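Local coordinates for periplasmic oligopeptide-binding protein (Burkholderia pseudomallei, PDB 3ZS6), which binds peptides in the periplasm and probably delivers them to an ABC transport system, at residues T8-P20 with S25-E37. Numbering follows the deposited sequence.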
# COMPACT_ATOMS: atom_id res chain seq x y z
N THR A 8 18.60 -6.83 10.03
CA THR A 8 18.55 -5.41 9.71
C THR A 8 17.92 -5.22 8.33
O THR A 8 18.45 -5.73 7.33
CB THR A 8 19.96 -4.78 9.72
OG1 THR A 8 20.53 -4.92 11.03
CG2 THR A 8 19.90 -3.29 9.36
N ARG A 9 16.80 -4.50 8.29
CA ARG A 9 16.04 -4.30 7.05
C ARG A 9 16.02 -2.82 6.68
O ARG A 9 15.84 -1.96 7.55
CB ARG A 9 14.59 -4.78 7.22
CG ARG A 9 14.46 -6.22 7.76
CD ARG A 9 13.00 -6.54 8.14
NE ARG A 9 12.09 -6.47 6.99
CZ ARG A 9 11.01 -7.23 6.82
NH1 ARG A 9 10.69 -8.13 7.75
NH2 ARG A 9 10.26 -7.10 5.73
N GLN A 10 16.19 -2.52 5.40
CA GLN A 10 16.17 -1.13 4.93
C GLN A 10 14.77 -0.76 4.43
O GLN A 10 14.17 -1.51 3.65
CB GLN A 10 17.20 -0.89 3.82
CG GLN A 10 17.15 0.53 3.20
CD GLN A 10 16.73 0.55 1.72
OE1 GLN A 10 16.99 -0.40 0.97
NE2 GLN A 10 16.11 1.64 1.30
N VAL A 11 14.25 0.37 4.90
CA VAL A 11 12.98 0.90 4.38
C VAL A 11 13.20 2.22 3.64
O VAL A 11 14.17 2.94 3.90
CB VAL A 11 11.92 1.03 5.49
CG1 VAL A 11 11.45 -0.37 5.96
CG2 VAL A 11 12.45 1.84 6.67
N PRO A 12 12.31 2.55 2.68
CA PRO A 12 12.55 3.66 1.75
C PRO A 12 12.39 5.06 2.35
O PRO A 12 12.77 6.04 1.72
CB PRO A 12 11.51 3.43 0.65
CG PRO A 12 10.37 2.71 1.37
CD PRO A 12 11.07 1.81 2.36
N ALA A 13 11.84 5.15 3.56
CA ALA A 13 11.61 6.46 4.18
C ALA A 13 11.26 6.30 5.66
O ALA A 13 10.98 5.18 6.12
CB ALA A 13 10.49 7.20 3.45
N GLU A 14 11.28 7.40 6.41
CA GLU A 14 10.82 7.41 7.80
C GLU A 14 9.34 7.06 7.84
O GLU A 14 8.54 7.61 7.07
CB GLU A 14 11.05 8.78 8.44
CG GLU A 14 10.39 8.97 9.82
CD GLU A 14 11.02 8.10 10.91
OE1 GLU A 14 12.10 7.50 10.67
OE2 GLU A 14 10.42 8.01 12.00
N VAL A 15 8.97 6.14 8.74
CA VAL A 15 7.58 5.69 8.87
C VAL A 15 6.68 6.83 9.33
O VAL A 15 7.10 7.65 10.15
CB VAL A 15 7.48 4.50 9.86
CG1 VAL A 15 7.70 4.97 11.32
CG2 VAL A 15 6.14 3.78 9.71
N GLU A 16 5.45 6.89 8.81
CA GLU A 16 4.56 8.01 9.11
C GLU A 16 3.97 7.92 10.52
O GLU A 16 3.67 8.93 11.14
CB GLU A 16 3.43 8.12 8.06
CG GLU A 16 2.43 6.95 8.07
CD GLU A 16 2.92 5.73 7.30
OE1 GLU A 16 4.08 5.75 6.82
OE2 GLU A 16 2.15 4.75 7.17
N SER A 17 3.82 6.70 11.02
CA SER A 17 3.20 6.50 12.32
C SER A 17 3.36 5.04 12.71
O SER A 17 3.56 4.19 11.85
CB SER A 17 1.71 6.87 12.26
OG SER A 17 1.02 6.58 13.46
N LEU A 18 3.28 4.76 14.01
CA LEU A 18 3.23 3.38 14.48
C LEU A 18 1.90 3.12 15.19
O LEU A 18 1.72 2.07 15.81
CB LEU A 18 4.40 3.07 15.40
CG LEU A 18 5.78 3.02 14.72
CD1 LEU A 18 6.86 2.69 15.74
CD2 LEU A 18 5.79 2.02 13.58
N ASP A 19 0.99 4.08 15.08
CA ASP A 19 -0.39 3.91 15.55
C ASP A 19 -1.19 3.26 14.43
O ASP A 19 -1.33 3.83 13.34
CB ASP A 19 -0.98 5.29 15.90
CG ASP A 19 -2.37 5.22 16.51
OD1 ASP A 19 -3.10 4.22 16.27
OD2 ASP A 19 -2.74 6.16 17.25
N PRO A 20 -1.71 2.05 14.67
CA PRO A 20 -2.46 1.34 13.63
C PRO A 20 -3.50 2.21 12.93
O PRO A 20 -3.73 2.03 11.74
CB PRO A 20 -3.14 0.20 14.40
CG PRO A 20 -2.15 -0.11 15.48
CD PRO A 20 -1.56 1.23 15.89
N SER A 25 1.24 3.39 4.86
CA SER A 25 2.25 3.03 3.85
C SER A 25 2.75 1.60 3.93
O SER A 25 2.54 0.91 4.94
CB SER A 25 3.46 3.97 3.96
OG SER A 25 4.23 3.64 5.10
N TRP A 26 3.44 1.18 2.87
CA TRP A 26 4.15 -0.09 2.87
C TRP A 26 5.07 -0.16 4.09
O TRP A 26 5.12 -1.18 4.79
CB TRP A 26 4.99 -0.24 1.59
CG TRP A 26 5.78 -1.53 1.55
CD1 TRP A 26 5.36 -2.73 1.06
CD2 TRP A 26 7.13 -1.74 2.02
NE1 TRP A 26 6.36 -3.68 1.20
CE2 TRP A 26 7.45 -3.09 1.78
CE3 TRP A 26 8.09 -0.91 2.62
CZ2 TRP A 26 8.69 -3.64 2.13
CZ3 TRP A 26 9.32 -1.46 2.96
CH2 TRP A 26 9.61 -2.82 2.71
N THR A 27 5.79 0.92 4.36
CA THR A 27 6.71 0.94 5.48
C THR A 27 5.97 0.81 6.82
O THR A 27 6.37 0.05 7.69
CB THR A 27 7.59 2.21 5.50
OG1 THR A 27 8.48 2.21 4.37
CG2 THR A 27 8.42 2.27 6.80
N GLY A 28 4.87 1.56 6.97
CA GLY A 28 4.08 1.51 8.19
C GLY A 28 3.51 0.13 8.46
O GLY A 28 3.49 -0.34 9.61
N ASN A 29 3.03 -0.53 7.42
CA ASN A 29 2.50 -1.89 7.57
C ASN A 29 3.58 -2.92 7.89
O ASN A 29 3.37 -3.78 8.74
CB ASN A 29 1.70 -2.31 6.33
CG ASN A 29 0.30 -1.75 6.33
OD1 ASN A 29 -0.65 -2.39 6.78
ND2 ASN A 29 0.16 -0.53 5.79
N THR A 30 4.72 -2.84 7.21
CA THR A 30 5.81 -3.79 7.45
C THR A 30 6.33 -3.68 8.89
O THR A 30 6.41 -4.68 9.60
CB THR A 30 6.99 -3.58 6.48
OG1 THR A 30 6.53 -3.72 5.13
CG2 THR A 30 8.08 -4.61 6.77
N ILE A 31 6.67 -2.47 9.31
CA ILE A 31 7.07 -2.25 10.69
C ILE A 31 5.95 -2.55 11.70
O ILE A 31 6.17 -3.28 12.67
CB ILE A 31 7.59 -0.82 10.90
CG1 ILE A 31 8.86 -0.61 10.07
CG2 ILE A 31 7.90 -0.57 12.38
CD1 ILE A 31 9.40 0.81 10.11
N GLY A 32 4.76 -2.02 11.48
CA GLY A 32 3.65 -2.19 12.41
C GLY A 32 3.21 -3.63 12.63
O GLY A 32 2.73 -3.99 13.72
N LEU A 33 3.35 -4.47 11.60
CA LEU A 33 2.91 -5.86 11.70
C LEU A 33 3.93 -6.76 12.41
O LEU A 33 3.61 -7.87 12.81
CB LEU A 33 2.52 -6.42 10.34
CG LEU A 33 1.24 -5.85 9.72
CD1 LEU A 33 1.09 -6.30 8.28
CD2 LEU A 33 -0.02 -6.24 10.54
N ASP A 34 5.15 -6.27 12.57
CA ASP A 34 6.10 -6.90 13.48
C ASP A 34 5.71 -6.57 14.94
O ASP A 34 5.95 -7.36 15.84
CB ASP A 34 7.54 -6.41 13.22
CG ASP A 34 8.19 -7.08 12.01
OD1 ASP A 34 7.61 -8.03 11.41
OD2 ASP A 34 9.31 -6.66 11.67
N LEU A 35 5.12 -5.39 15.16
CA LEU A 35 4.76 -4.94 16.52
C LEU A 35 3.35 -5.33 16.98
O LEU A 35 3.10 -5.48 18.19
CB LEU A 35 4.92 -3.42 16.64
CG LEU A 35 6.34 -2.86 16.48
CD1 LEU A 35 6.30 -1.34 16.35
CD2 LEU A 35 7.24 -3.28 17.66
N PHE A 36 2.43 -5.48 16.03
CA PHE A 36 1.03 -5.78 16.33
C PHE A 36 0.55 -6.98 15.52
O PHE A 36 1.02 -7.22 14.41
CB PHE A 36 0.11 -4.60 15.99
CG PHE A 36 0.37 -3.36 16.81
CD1 PHE A 36 1.33 -2.44 16.43
CD2 PHE A 36 -0.38 -3.11 17.96
CE1 PHE A 36 1.56 -1.28 17.17
CE2 PHE A 36 -0.16 -1.96 18.71
CZ PHE A 36 0.81 -1.04 18.32
N GLU A 37 -0.40 -7.73 16.08
CA GLU A 37 -0.96 -8.88 15.40
C GLU A 37 -2.47 -8.77 15.33
O GLU A 37 -3.12 -8.58 16.35
CB GLU A 37 -0.60 -10.17 16.15
CG GLU A 37 -1.15 -11.44 15.50
CD GLU A 37 -0.83 -12.68 16.31
OE1 GLU A 37 -1.20 -12.72 17.50
OE2 GLU A 37 -0.18 -13.60 15.75
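Pro-20 lies across the ring of Phe-36 in a CH-pi contact, its CG 4.0 Å from the ring centroid and almost exactly on the ring normal; Gly-32 O sits at the ring's edge, in plane. The indole of Trp-26 carries Thr-30 OG1 over the centre of one face and has Thr-27 OG1 in plane at its edge, while its CZ3 meets Val-11 CG1 and Pro-12 CD obliquely. At Arg-9 the guanidinium is covered on one face by Thr-30 CG2, 3.5 Å from NH2; NH1 bonds Ser-499 OG and NH2 bonds Arg-497 O. Asp-34 OD2, held by Tyr-213 OH and Ser-499 OG, lies 4.4 Å from Arg-9 NH1 but well out of the guanidinium plane, a nearby opposite charge and not a salt bridge.

Ser-25, the N-cap of helix 26-35, illustrates how a carboxylate from the preceding loop can hold a capping residue through both its OG and its N. Its OG accepts from Gly-28 N and donates to Glu-16 OE1 at 2.7 Å, on the syn lone pair. Ser-25 N reaches Glu-16 OE2 at 2.8 Å from above the carboxylate plane, and Glu-24 N adds a second donor to that oxygen. A bend at chi2 (-81°) brings the carboxylate round to the serine, where the helix N-terminus would probably help stabilise its negative charge.

Between the N-cap and the Phe-36 ring the packing is close: chi1 of 71° puts CG1 of Val-15 between the backbone N and the carbonyl carbon and leaves CG2 anti to N, within 3.4 Å of Gly-28 CA, and Leu-18 CD2 lies 3.5 Å from Ile-31 CG2. Met-194 and Leu-183, from neighbouring strands, join this core.

Strand 6-11, at the edge of a mixed sheet, thus runs into a loop along one side of helix 26-35. The backbone of Trp-26, at the helix start, hydrogen-bonds the bound peptide; strand, loop and helix form part of the fold of the family 5 solute-binding proteins.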